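Local coordinates for protein aminopeptidase N (PDB 5DLL) that probably removes single amino acids from the N-termini of intracellular peptides, as a zinc-dependent M1-family aminopeptidase that prefers alanine at that end, at residues 79-83 against 84-88; 326-329 against 330-333; 386-390 against 391-395; 697-700 against 701-704; 710-713 against 714-718. All blocks are in the same frame, centred on the assembly; numbering follows the deposited sequence.

Contact 1 of 5, residues 79-83 against 84-88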
loop_
_atom_site.group_PDB
_atom_site.type_symbol
_atom_site.label_atom_id
_atom_site.label_comp_id
_atom_site.label_asym_id
_atom_site.label_seq_id
_atom_site.Cartn_x
_atom_site.Cartn_y
_atom_site.Cartn_z
ATOM N N LYS A 79 -14.719 -46.114 5.242
ATOM C CA LYS A 79 -15.706 -46.677 6.164
ATOM C C LYS A 79 -16.328 -45.563 7.015
ATOM O O LYS A 79 -15.622 -44.661 7.467
ATOM C CB LYS A 79 -15.046 -47.718 7.068
ATOM C CG LYS A 79 -16.031 -48.667 7.726
ATOM C CD LYS A 79 -15.427 -49.366 8.931
ATOM C CE LYS A 79 -16.444 -50.293 9.575
ATOM N NZ LYS A 79 -15.952 -50.848 10.864
ATOM N N HIS A 80 -17.641 -45.633 7.233
ATOM C CA HIS A 80 -18.365 -44.605 7.999
ATOM C C HIS A 80 -17.923 -44.540 9.457
ATOM O O HIS A 80 -17.556 -45.555 10.049
ATOM C CB HIS A 80 -19.876 -44.852 7.953
ATOM C CG HIS A 80 -20.522 -44.412 6.678
ATOM N ND1 HIS A 80 -21.127 -43.182 6.537
ATOM C CD2 HIS A 80 -20.658 -45.038 5.485
ATOM C CE1 HIS A 80 -21.606 -43.067 5.312
ATOM N NE2 HIS A 80 -21.336 -44.180 4.653
ATOM N N LEU A 81 -17.960 -43.338 10.026
ATOM C CA LEU A 81 -17.724 -43.158 11.456
ATOM C C LEU A 81 -19.050 -43.013 12.188
ATOM O O LEU A 81 -19.947 -42.295 11.736
ATOM C CB LEU A 81 -16.862 -41.925 11.721
ATOM C CG LEU A 81 -15.412 -41.967 11.244
ATOM C CD1 LEU A 81 -14.710 -40.678 11.642
ATOM C CD2 LEU A 81 -14.676 -43.172 11.811
ATOM N N SER A 82 -19.163 -43.704 13.317
ATOM C CA SER A 82 -20.341 -43.613 14.172
ATOM C C SER A 82 -20.251 -42.347 15.025
ATOM O O SER A 82 -19.152 -41.846 15.261
ATOM C CB SER A 82 -20.426 -44.843 15.077
ATOM O OG SER A 82 -19.224 -45.023 15.813
ATOM N N PRO A 83 -21.403 -41.827 15.497
ATOM C CA PRO A 83 -21.428 -40.673 16.407
ATOM C C PRO A 83 -20.493 -40.777 17.623
ATOM O O PRO A 83 -20.056 -39.750 18.142
ATOM C CB PRO A 83 -22.886 -40.633 16.869
ATOM C CG PRO A 83 -23.652 -41.195 15.723
ATOM C CD PRO A 83 -22.760 -42.210 15.060
ATOM N N ALA A 84 -20.199 -41.998 18.069
ATOM C CA ALA A 84 -19.297 -42.224 19.203
ATOM C C ALA A 84 -17.816 -42.042 18.855
ATOM O O ALA A 84 -17.016 -41.722 19.733
ATOM C CB ALA A 84 -19.528 -43.615 19.787
ATOM N N GLU A 85 -17.458 -42.243 17.584
ATOM C CA GLU A 85 -16.054 -42.168 17.128
ATOM C C GLU A 85 -15.547 -40.753 16.780
ATOM O O GLU A 85 -14.376 -40.584 16.415
ATOM C CB GLU A 85 -15.833 -43.099 15.928
ATOM C CG GLU A 85 -15.784 -44.579 16.278
ATOM C CD GLU A 85 -15.373 -45.443 15.098
ATOM O OE1 GLU A 85 -16.031 -45.366 14.036
ATOM O OE2 GLU A 85 -14.390 -46.204 15.234
ATOM N N PHE A 86 -16.415 -39.749 16.883
ATOM C CA PHE A 86 -16.016 -38.357 16.669
ATOM C C PHE A 86 -16.934 -37.392 17.406
ATOM O O PHE A 86 -17.999 -37.779 17.888
ATOM C CB PHE A 86 -16.023 -38.029 15.180
ATOM C CG PHE A 86 -17.395 -37.999 14.567
ATOM C CD1 PHE A 86 -17.999 -39.168 14.131
ATOM C CD2 PHE A 86 -18.082 -36.797 14.415
ATOM C CE1 PHE A 86 -19.261 -39.147 13.561
ATOM C CE2 PHE A 86 -19.346 -36.771 13.845
ATOM C CZ PHE A 86 -19.935 -37.947 13.418
ATOM N N ALA A 87 -16.512 -36.133 17.479
ATOM C CA ALA A 87 -17.289 -35.074 18.128
ATOM C C ALA A 87 -17.326 -33.830 17.243
ATOM O O ALA A 87 -16.315 -33.455 16.649
ATOM C CB ALA A 87 -16.695 -34.739 19.488
ATOM N N VAL A 88 -18.494 -33.199 17.160
ATOM C CA VAL A 88 -18.674 -31.988 16.367
ATOM C C VAL A 88 -19.175 -30.877 17.274
ATOM O O VAL A 88 -20.282 -30.961 17.801
ATOM C CB VAL A 88 -19.699 -32.198 15.233
ATOM C CG1 VAL A 88 -19.944 -30.900 14.474
ATOM C CG2 VAL A 88 -19.224 -33.285 14.282
#
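Ser82 O and Glu85 N close a tight turn through a single backbone hydrogen bond of 2.9 Å. It is bent, 146° at the hydrogen, and the N-H comes from above the Ser82 carbonyl plane. With Pro83 and Ala84 as the two middle residues, both in helical backbone conformation, this is a type I beta turn. Proline sits well at its first corner, where phi is held near -60° by the ring and no N-H is called for.

The apolar contact lies on one flank of the turn. Phe86 takes chi1 69°, with CG between its own backbone N and carbonyl carbon. This folds the ring back over the turn, and CD1 comes to 3.8 Å from Leu81 CB. Leu81 O lies at the ring's edge, near its plane.

Glu85 runs extended beyond CG and crosses the Leu81 side chain at about a right angle, OE1 lying 3.4 Å from Leu81 CD2. Its CG also passes Ser82 OG at 3.5 Å.

Phe86 continues onto Leu71 and Ile74 of strand 70-76 and Ile95 of strand 92-95. The chemistry implies a surface turn closed by one backbone bond, with one aromatic ring packed against its flank, where the chain leaves one sheet of the N-terminal domain for another.

Contact 2 of 5, residues 326-329 against 330-333; sequences FQLS and LKEG. With ZN (zinc ion), chain B.
Gln327 O is gripped by two backbone N-H groups, Leu330 N at 3.3 Å and, weakly, Lys331 N at 3.5 Å. Gln327 is the N-cap of helix 328-346, the helix that brings the glutamate of the HExxH-plus-glutamate zinc site of M1 peptidases to the metal. Leu330 N, bonding i to i+3, meets the carbonyl from well above its plane. One residue on, Glu332 N binds Leu328 O at 3.0 Å and 165°, a regular helical bond that sets the backbone of the zinc ligand.

Among the side chains, Leu328 and Lys331 lie side by side and point the same way, with Leu328 CD1 3.6 Å from Lys331 CE. The lysine starts with CG anti to its backbone N (chi1 -179°) and then bends at chi3 and chi4, which curls the ammonium group round to the neighbouring Glu332. There it makes a salt bridge, coming to Glu332 OE1 from above the carboxylate plane; a second salt bridge runs to Glu276. The paired charges probably help to hold the carboxylate in position. Glu332 itself bends at chi2, and its carboxylate turns to the zinc ion beside His309 and His313. Both oxygens bind: Glu332 OE1 and Glu332 OE2 each stand 2.0 Å from the zinc ion.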
loop_
_atom_site.group_PDB
_atom_site.type_symbol
_atom_site.label_atom_id
_atom_site.label_comp_id
_atom_site.label_asym_id
_atom_site.label_seq_id
_atom_site.Cartn_x
_atom_site.Cartn_y
_atom_site.Cartn_z
ATOM N N PHE A 326 2.133 -14.269 12.419
ATOM C CA PHE A 326 3.112 -13.311 12.972
ATOM C C PHE A 326 4.191 -13.038 11.922
ATOM O O PHE A 326 4.863 -12.000 11.931
ATOM C CB PHE A 326 3.773 -13.855 14.248
ATOM C CG PHE A 326 2.805 -14.179 15.355
ATOM C CD1 PHE A 326 2.243 -15.447 15.463
ATOM C CD2 PHE A 326 2.470 -13.222 16.302
ATOM C CE1 PHE A 326 1.358 -15.749 16.487
ATOM C CE2 PHE A 326 1.589 -13.515 17.331
ATOM C CZ PHE A 326 1.033 -14.783 17.424
ATOM N N GLN A 327 4.321 -13.996 11.008
ATOM C CA GLN A 327 5.299 -13.981 9.938
ATOM C C GLN A 327 4.815 -13.194 8.704
ATOM O O GLN A 327 5.291 -13.419 7.591
ATOM C CB GLN A 327 5.615 -15.441 9.561
ATOM C CG GLN A 327 6.968 -15.968 10.016
ATOM C CD GLN A 327 7.249 -15.831 11.504
ATOM O OE1 GLN A 327 8.243 -15.223 11.907
ATOM N NE2 GLN A 327 6.397 -16.416 12.321
ATOM N N LEU A 328 3.907 -12.246 8.913
ATOM C CA LEU A 328 3.245 -11.536 7.818
ATOM C C LEU A 328 4.127 -10.437 7.213
ATOM O O LEU A 328 3.912 -10.025 6.070
ATOM C CB LEU A 328 1.916 -10.950 8.315
ATOM C CG LEU A 328 0.699 -10.965 7.384
ATOM C CD1 LEU A 328 0.518 -12.299 6.678
ATOM C CD2 LEU A 328 -0.544 -10.631 8.188
ATOM N N SER A 329 5.120 -9.969 7.971
ATOM C CA SER A 329 6.123 -9.021 7.458
ATOM C C SER A 329 7.072 -9.649 6.426
ATOM O O SER A 329 7.826 -8.933 5.762
ATOM C CB SER A 329 6.946 -8.437 8.609
ATOM O OG SER A 329 7.692 -9.447 9.270
ATOM N N LEU A 330 7.054 -10.980 6.323
ATOM C CA LEU A 330 7.751 -11.710 5.264
ATOM C C LEU A 330 6.847 -11.959 4.045
ATOM O O LEU A 330 7.280 -11.756 2.909
ATOM C CB LEU A 330 8.276 -13.046 5.795
ATOM C CG LEU A 330 8.939 -13.964 4.761
ATOM C CD1 LEU A 330 10.159 -13.286 4.153
ATOM C CD2 LEU A 330 9.307 -15.299 5.387
ATOM N N LYS A 331 5.611 -12.415 4.268
ATOM C CA LYS A 331 4.714 -12.730 3.147
ATOM C C LYS A 331 4.398 -11.485 2.345
ATOM O O LYS A 331 4.416 -11.515 1.109
ATOM C CB LYS A 331 3.395 -13.364 3.606
ATOM C CG LYS A 331 2.471 -13.710 2.438
ATOM C CD LYS A 331 1.095 -14.159 2.886
ATOM C CE LYS A 331 0.164 -12.989 3.155
ATOM N NZ LYS A 331 -0.470 -12.472 1.913
ATOM N N GLU A 332 4.095 -10.398 3.049
ATOM C CA GLU A 332 3.725 -9.158 2.386
ATOM C C GLU A 332 4.919 -8.227 2.207
ATOM O O GLU A 332 5.124 -7.718 1.110
ATOM C CB GLU A 332 2.555 -8.468 3.101
ATOM C CG GLU A 332 1.201 -9.142 2.860
ATOM C CD GLU A 332 0.723 -9.087 1.411
ATOM O OE1 GLU A 332 -0.307 -9.743 1.168
ATOM O OE2 GLU A 332 1.425 -8.441 0.614
ATOM N N GLY A 333 5.720 -8.028 3.252
ATOM C CA GLY A 333 6.890 -7.140 3.164
ATOM C C GLY A 333 7.799 -7.424 1.972
ATOM O O GLY A 333 8.227 -6.507 1.263
HETATM ZN ZN ZN B . -0.190 -8.700 -0.533
#

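Contact 3 of 5, residues 386-390 against 391-395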
loop_
_atom_site.group_PDB
_atom_site.type_symbol
_atom_site.label_atom_id
_atom_site.label_comp_id
_atom_site.label_asym_id
_atom_site.label_seq_id
_atom_site.Cartn_x
_atom_site.Cartn_y
_atom_site.Cartn_z
ATOM N N ASN A 386 -4.731 -6.558 13.924
ATOM C CA ASN A 386 -3.517 -6.097 14.608
ATOM C C ASN A 386 -2.284 -6.150 13.700
ATOM O O ASN A 386 -1.356 -5.356 13.856
ATOM C CB ASN A 386 -3.246 -6.936 15.867
ATOM C CG ASN A 386 -4.328 -6.789 16.930
ATOM O OD1 ASN A 386 -5.447 -6.363 16.643
ATOM N ND2 ASN A 386 -3.994 -7.149 18.166
ATOM N N PHE A 387 -2.283 -7.094 12.758
ATOM C CA PHE A 387 -1.174 -7.267 11.818
ATOM C C PHE A 387 -1.241 -6.361 10.584
ATOM O O PHE A 387 -0.211 -6.083 9.973
ATOM C CB PHE A 387 -1.103 -8.722 11.346
ATOM C CG PHE A 387 -0.742 -9.703 12.427
ATOM C CD1 PHE A 387 0.426 -9.548 13.163
ATOM C CD2 PHE A 387 -1.556 -10.799 12.686
ATOM C CE1 PHE A 387 0.767 -10.455 14.150
ATOM C CE2 PHE A 387 -1.216 -11.711 13.666
ATOM C CZ PHE A 387 -0.054 -11.539 14.400
ATOM N N TYR A 388 -2.438 -5.922 10.204
ATOM C CA TYR A 388 -2.608 -5.118 8.989
ATOM C C TYR A 388 -2.282 -3.646 9.253
ATOM O O TYR A 388 -3.174 -2.802 9.324
ATOM C CB TYR A 388 -4.027 -5.288 8.425
ATOM C CG TYR A 388 -4.442 -6.736 8.199
ATOM C CD1 TYR A 388 -3.496 -7.725 7.917
ATOM C CD2 TYR A 388 -5.784 -7.116 8.246
ATOM C CE1 TYR A 388 -3.870 -9.041 7.707
ATOM C CE2 TYR A 388 -6.164 -8.436 8.034
ATOM C CZ TYR A 388 -5.198 -9.392 7.763
ATOM O OH TYR A 388 -5.536 -10.705 7.544
ATOM N N THR A 389 -0.988 -3.362 9.385
ATOM C CA THR A 389 -0.489 -2.037 9.753
ATOM C C THR A 389 0.691 -1.646 8.881
ATOM O O THR A 389 1.358 -2.508 8.304
ATOM C CB THR A 389 -0.003 -2.017 11.213
ATOM O OG1 THR A 389 0.997 -3.027 11.403
ATOM C CG2 THR A 389 -1.151 -2.269 12.169
ATOM N N VAL A 390 0.949 -0.342 8.798
ATOM C CA VAL A 390 2.100 0.175 8.049
ATOM C C VAL A 390 3.439 -0.314 8.612
ATOM O O VAL A 390 4.388 -0.536 7.865
ATOM C CB VAL A 390 2.092 1.720 7.943
ATOM C CG1 VAL A 390 0.900 2.183 7.120
ATOM C CG2 VAL A 390 2.078 2.384 9.314
ATOM N N THR A 391 3.515 -0.496 9.925
ATOM C CA THR A 391 4.679 -1.127 10.539
ATOM C C THR A 391 4.963 -2.503 9.921
ATOM O O THR A 391 6.072 -2.762 9.467
ATOM C CB THR A 391 4.486 -1.279 12.060
ATOM O OG1 THR A 391 4.443 0.020 12.669
ATOM C CG2 THR A 391 5.615 -2.104 12.682
ATOM N N VAL A 392 3.960 -3.374 9.897
ATOM C CA VAL A 392 4.150 -4.750 9.429
ATOM C C VAL A 392 4.416 -4.816 7.914
ATOM O O VAL A 392 5.275 -5.573 7.468
ATOM C CB VAL A 392 2.936 -5.639 9.795
ATOM C CG1 VAL A 392 3.038 -7.020 9.156
ATOM C CG2 VAL A 392 2.811 -5.775 11.306
ATOM N N TYR A 393 3.687 -4.018 7.136
ATOM C CA TYR A 393 3.780 -4.063 5.674
ATOM C C TYR A 393 4.910 -3.189 5.132
ATOM O O TYR A 393 5.812 -3.675 4.441
ATOM C CB TYR A 393 2.454 -3.620 5.042
ATOM C CG TYR A 393 1.380 -4.685 5.045
ATOM C CD1 TYR A 393 0.999 -5.321 6.230
ATOM C CD2 TYR A 393 0.734 -5.055 3.864
ATOM C CE1 TYR A 393 0.017 -6.297 6.236
ATOM C CE2 TYR A 393 -0.255 -6.027 3.864
ATOM C CZ TYR A 393 -0.611 -6.643 5.052
ATOM O OH TYR A 393 -1.589 -7.610 5.058
ATOM N N ASN A 394 4.848 -1.899 5.452
ATOM C CA ASN A 394 5.725 -0.905 4.841
ATOM C C ASN A 394 7.110 -0.831 5.487
ATOM O O ASN A 394 8.109 -0.732 4.776
ATOM C CB ASN A 394 5.042 0.466 4.821
ATOM C CG ASN A 394 3.675 0.423 4.152
ATOM O OD1 ASN A 394 2.648 0.375 4.821
ATOM N ND2 ASN A 394 3.660 0.419 2.829
ATOM N N LYS A 395 7.183 -0.891 6.818
ATOM C CA LYS A 395 8.482 -1.053 7.491
ATOM C C LYS A 395 9.021 -2.476 7.312
ATOM O O LYS A 395 10.218 -2.697 7.440
ATOM C CB LYS A 395 8.417 -0.682 8.980
ATOM C CG LYS A 395 9.692 -0.990 9.764
ATOM C CD LYS A 395 9.685 -0.372 11.156
ATOM C CE LYS A 395 10.931 -0.758 11.943
ATOM N NZ LYS A 395 11.054 -0.043 13.243
#
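Tyr388 and Tyr393 run side by side and point the same way, although one leaves a loop and the other a helix. Tyr393 OH lies 3.4 Å from Tyr388 CD1, approaching that ring obliquely. Both side chains have CG anti to the carbonyl carbon (chi1 -53° for Tyr388, -79° for Tyr393). The Tyr393 ring also turns an edge to Phe387 O, 3.8 Å from CE1. Phe387 O is already engaged by Thr389 N, the bond that closes an inverse gamma turn centred on Tyr388.

Thr389 is the N-cap of helix 390-423. Its OG1, held between the backbone N and the carbonyl carbon at chi1 56°, accepts a weak capping bond from Val392 N at 3.3 Å, and His374 NE2 is a second hydrogen-bond partner. Val392 splays its methyls round this junction: CG2 lies 3.3 Å from Thr389 OG1, while CB sits against Phe387 O. The helix proper opens with Tyr393 N bonded to Thr389 O at 3.0 Å.

Val390 O takes two donors: Lys395 N bonds i to i+5, nearly straight on to the carbonyl, beside the more bent i-to-i+4 bond from Asn394 N. The Asn394 side chain crosses Val390 at a slant, with OD1 3.4 Å from Val390 CG1. Thr391 OG1 hydrogen-bonds to Glu367 and Gln364 of helix 349-369. Tyr393 packs on the zinc ligand Glu332, and the nearest atom of its side chain is about 5 Å from the metal.

Contact 4 of 5, residues 697-700 against 701-704; sequences AQQL and FDNA
Four i-to-i+4 backbone bonds carry helix 691-703 through its last turn, from Phe701 N to Ala697 O at 2.9 Å down to Ala704 N on Leu700 O at 2.8 Å. Asn703 N, bound to Gln699 O, is also weakly shared with Leu700 O. Ala704 is the first residue to leave helical backbone angles.

Toward the outer side, Gln698 and Asp702 meet one turn apart. Gln698 has CG anti to the backbone N (chi1 -176°) and its chain bent at chi2, which places the amide beside the Asp702 carboxylate, NE2 foremost. That NE2 gives Asp702 OD2 a weak but straight bond, 3.4 Å long and 171° at the hydrogen. Next to them Gln699 and Asn703 lie alongside each other and point the same way, their amide planes 64° apart, with Gln699 OE1 3.7 Å from Asn703 ND2.

The other side is apolar. Leu700 reaches only loosely to Ala704, CD1 to CB 4.4 Å, and spends itself instead on Lys677 and Leu681 of helix 668-685. Phe701 turns in between helices 707-717 and 723-736, where Arg736 makes a cation-pi contact with its ring. A polar flank outside and an apolar one inside mark an amphipathic helix of the ARM-repeat-like superhelical C-terminal domain.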
loop_
_atom_site.group_PDB
_atom_site.type_symbol
_atom_site.label_atom_id
_atom_site.label_comp_id
_atom_site.label_asym_id
_atom_site.label_seq_id
_atom_site.Cartn_x
_atom_site.Cartn_y
_atom_site.Cartn_z
ATOM N N ALA A 697 -3.836 28.096 -18.134
ATOM C CA ALA A 697 -4.680 27.082 -17.496
ATOM C C ALA A 697 -6.004 26.921 -18.234
ATOM O O ALA A 697 -6.489 25.804 -18.421
ATOM C CB ALA A 697 -4.930 27.447 -16.045
ATOM N N GLN A 698 -6.576 28.049 -18.653
ATOM C CA GLN A 698 -7.850 28.066 -19.366
ATOM C C GLN A 698 -7.759 27.357 -20.722
ATOM O O GLN A 698 -8.696 26.662 -21.120
ATOM C CB GLN A 698 -8.334 29.512 -19.546
ATOM C CG GLN A 698 -9.707 29.653 -20.193
ATOM C CD GLN A 698 -10.808 29.004 -19.377
ATOM O OE1 GLN A 698 -11.011 29.338 -18.210
ATOM N NE2 GLN A 698 -11.530 28.072 -19.992
ATOM N N GLN A 699 -6.640 27.533 -21.423
ATOM C CA GLN A 699 -6.439 26.868 -22.711
ATOM C C GLN A 699 -6.211 25.373 -22.519
ATOM O O GLN A 699 -6.825 24.558 -23.209
ATOM C CB GLN A 699 -5.270 27.490 -23.485
ATOM C CG GLN A 699 -5.541 28.895 -24.006
ATOM C CD GLN A 699 -6.730 28.961 -24.955
ATOM O OE1 GLN A 699 -6.749 28.300 -25.996
ATOM N NE2 GLN A 699 -7.728 29.766 -24.596
ATOM N N LEU A 700 -5.338 25.021 -21.576
ATOM C CA LEU A 700 -5.055 23.620 -21.257
ATOM C C LEU A 700 -6.339 22.884 -20.910
ATOM O O LEU A 700 -6.553 21.749 -21.340
ATOM C CB LEU A 700 -4.071 23.526 -20.085
ATOM C CG LEU A 700 -3.578 22.135 -19.664
ATOM C CD1 LEU A 700 -3.080 21.340 -20.861
ATOM C CD2 LEU A 700 -2.482 22.262 -18.616
ATOM N N PHE A 701 -7.185 23.553 -20.132
ATOM C CA PHE A 701 -8.507 23.055 -19.789
ATOM C C PHE A 701 -9.314 22.708 -21.040
ATOM O O PHE A 701 -9.879 21.622 -21.133
ATOM C CB PHE A 701 -9.254 24.104 -18.956
ATOM C CG PHE A 701 -10.523 23.599 -18.337
ATOM C CD1 PHE A 701 -10.485 22.636 -17.340
ATOM C CD2 PHE A 701 -11.758 24.099 -18.737
ATOM C CE1 PHE A 701 -11.651 22.171 -16.761
ATOM C CE2 PHE A 701 -12.929 23.639 -18.159
ATOM C CZ PHE A 701 -12.876 22.672 -17.171
ATOM N N ASP A 702 -9.358 23.628 -22.000
ATOM C CA ASP A 702 -10.154 23.435 -23.217
ATOM C C ASP A 702 -9.525 22.449 -24.202
ATOM O O ASP A 702 -10.242 21.773 -24.939
ATOM C CB ASP A 702 -10.381 24.771 -23.932
ATOM C CG ASP A 702 -11.089 25.790 -23.062
ATOM O OD1 ASP A 702 -12.050 25.418 -22.354
ATOM O OD2 ASP A 702 -10.684 26.970 -23.092
ATOM N N ASN A 703 -8.195 22.371 -24.216
ATOM C CA ASN A 703 -7.472 21.620 -25.243
ATOM C C ASN A 703 -6.986 20.231 -24.830
ATOM O O ASN A 703 -6.670 19.416 -25.697
ATOM C CB ASN A 703 -6.269 22.435 -25.729
ATOM C CG ASN A 703 -6.663 23.800 -26.260
ATOM O OD1 ASN A 703 -7.752 23.978 -26.805
ATOM N ND2 ASN A 703 -5.775 24.776 -26.099
ATOM N N ALA A 704 -6.911 19.962 -23.526
ATOM C CA ALA A 704 -6.364 18.690 -23.026
ATOM C C ALA A 704 -7.035 17.485 -23.682
ATOM O O ALA A 704 -8.255 17.467 -23.847
ATOM C CB ALA A 704 -6.505 18.606 -21.513
#

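Contact 5 of 5, residues 710-713 against 714-718; sequences QQTA and FTELL
Gln711 and Thr715 stand side by side on one flank of helix 707-717, pointing the same way, and Thr715 turns its hydroxyl back along the helix. At chi1 -53° OG1 sits anti to the carbonyl carbon, which brings it down on the backbone of the preceding turn: Thr715 OG1 gives a 2.6 Å hydrogen bond to Gln711 O. The same oxygen takes the regular helical bond from Thr715 N at 2.9 Å. The two donors come from opposite faces of the carbonyl plane, so one threonine holds this acceptor from both faces.

One residue on, Thr712 and Glu716 are looser neighbours. Thr712 CG2 and Glu716 CG are 4.4 Å apart, while Thr712 OG1 bonds backwards to Thr708 O. The glutamate bends at chi2 and lies buried against Leu681, Ser682 and Met685 of helix 668-685.

On a further side Phe714 takes CG anti to its backbone N (chi1 -175°), which sends the ring away from Gln710-Ala713. Leu718 CD1 lies over one face of that ring, 4.0 Å above its plane and offset toward the rim. The backbone below runs regularly, with Phe714 N on Gln710 O and Leu717 N on Ala713 O, each at 2.9 Å. Helix 707-717 lies among its neighbours: Phe714 stacks on Phe733 of helix 723-736 and touches Ser750 of helix 741-752, while Ala713 and Leu717 meet helix 691-703.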
loop_
_atom_site.group_PDB
_atom_site.type_symbol
_atom_site.label_atom_id
_atom_site.label_comp_id
_atom_site.label_asym_id
_atom_site.label_seq_id
_atom_site.Cartn_x
_atom_site.Cartn_y
_atom_site.Cartn_z
ATOM N N GLN A 710 -6.423 17.700 -17.859
ATOM C CA GLN A 710 -7.688 18.346 -17.514
ATOM C C GLN A 710 -7.851 18.489 -15.998
ATOM O O GLN A 710 -8.384 19.485 -15.520
ATOM C CB GLN A 710 -8.862 17.580 -18.117
ATOM C CG GLN A 710 -10.159 18.375 -18.130
ATOM C CD GLN A 710 -11.163 17.861 -19.149
ATOM O OE1 GLN A 710 -10.893 16.915 -19.890
ATOM N NE2 GLN A 710 -12.329 18.492 -19.193
ATOM N N GLN A 711 -7.384 17.491 -15.255
ATOM C CA GLN A 711 -7.319 17.561 -13.797
ATOM C C GLN A 711 -6.406 18.713 -13.366
ATOM O O GLN A 711 -6.760 19.492 -12.475
ATOM C CB GLN A 711 -6.845 16.212 -13.213
ATOM C CG GLN A 711 -6.335 16.244 -11.770
ATOM C CD GLN A 711 -4.850 16.587 -11.656
ATOM O OE1 GLN A 711 -4.011 16.049 -12.388
ATOM N NE2 GLN A 711 -4.519 17.484 -10.726
ATOM N N THR A 712 -5.239 18.816 -13.999
ATOM C CA THR A 712 -4.286 19.878 -13.688
ATOM C C THR A 712 -4.863 21.246 -14.043
ATOM O O THR A 712 -4.785 22.182 -13.251
ATOM C CB THR A 712 -2.958 19.680 -14.441
ATOM O OG1 THR A 712 -2.465 18.360 -14.195
ATOM C CG2 THR A 712 -1.918 20.695 -13.988
ATOM N N ALA A 713 -5.454 21.351 -15.231
ATOM C CA ALA A 713 -6.067 22.600 -15.679
ATOM C C ALA A 713 -7.172 23.054 -14.725
ATOM O O ALA A 713 -7.212 24.218 -14.324
ATOM C CB ALA A 713 -6.618 22.441 -17.082
ATOM N N PHE A 714 -8.059 22.129 -14.365
ATOM C CA PHE A 714 -9.154 22.413 -13.432
ATOM C C PHE A 714 -8.626 22.857 -12.069
ATOM O O PHE A 714 -9.031 23.900 -11.560
ATOM C CB PHE A 714 -10.060 21.178 -13.286
ATOM C CG PHE A 714 -11.293 21.397 -12.432
ATOM C CD1 PHE A 714 -12.030 22.577 -12.506
ATOM C CD2 PHE A 714 -11.742 20.393 -11.582
ATOM C CE1 PHE A 714 -13.169 22.762 -11.728
ATOM C CE2 PHE A 714 -12.877 20.574 -10.802
ATOM C CZ PHE A 714 -13.593 21.759 -10.876
ATOM N N THR A 715 -7.714 22.076 -11.495
ATOM C CA THR A 715 -7.133 22.382 -10.184
ATOM C C THR A 715 -6.563 23.803 -10.114
ATOM O O THR A 715 -6.768 24.509 -9.127
ATOM C CB THR A 715 -6.005 21.388 -9.819
ATOM O OG1 THR A 715 -6.482 20.041 -9.935
ATOM C CG2 THR A 715 -5.488 21.631 -8.393
ATOM N N GLU A 716 -5.853 24.217 -11.160
ATOM C CA GLU A 716 -5.191 25.524 -11.179
ATOM C C GLU A 716 -6.181 26.644 -11.492
ATOM O O GLU A 716 -6.023 27.771 -11.018
ATOM C CB GLU A 716 -4.042 25.534 -12.186
ATOM C CG GLU A 716 -3.018 24.418 -12.005
ATOM C CD GLU A 716 -2.265 24.469 -10.686
ATOM O OE1 GLU A 716 -2.368 25.482 -9.961
ATOM O OE2 GLU A 716 -1.555 23.481 -10.379
ATOM N N LEU A 717 -7.209 26.328 -12.276
ATOM C CA LEU A 717 -8.296 27.270 -12.548
ATOM C C LEU A 717 -9.083 27.594 -11.267
ATOM O O LEU A 717 -9.694 28.656 -11.170
ATOM C CB LEU A 717 -9.234 26.700 -13.629
ATOM C CG LEU A 717 -9.617 27.552 -14.848
ATOM C CD1 LEU A 717 -8.462 28.399 -15.364
ATOM C CD2 LEU A 717 -10.139 26.647 -15.959
ATOM N N LEU A 718 -9.064 26.679 -10.294
ATOM C CA LEU A 718 -9.704 26.898 -8.985
ATOM C C LEU A 718 -8.890 27.787 -8.033
ATOM O O LEU A 718 -9.427 28.259 -7.024
ATOM C CB LEU A 718 -9.989 25.564 -8.283
ATOM C CG LEU A 718 -10.992 24.604 -8.924
ATOM C CD1 LEU A 718 -11.004 23.292 -8.151
ATOM C CD2 LEU A 718 -12.384 25.216 -8.983
#

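In the fold
Contact 1 is the surface case, a turn at the far edge of the N-terminal domain; its centre is about 75 Å from that of contact 4, on the other side of the molecule. Contacts 2 and 3 are helix starts in the peptidase domain, near the middle of the molecule with centres about 9 Å apart, contact 2 fully buried and contact 3 partly so. They touch each other through Phe326 on Phe387 and Leu328 on Tyr388, and their chemistry is that of caps and a metal site. Contacts 4 and 5 lie on consecutive helices of the C-terminal domain, Ala713 packing against Phe701; here regular helical bonds dominate, contact 5 buried, contact 4 showing an exposed polar flank.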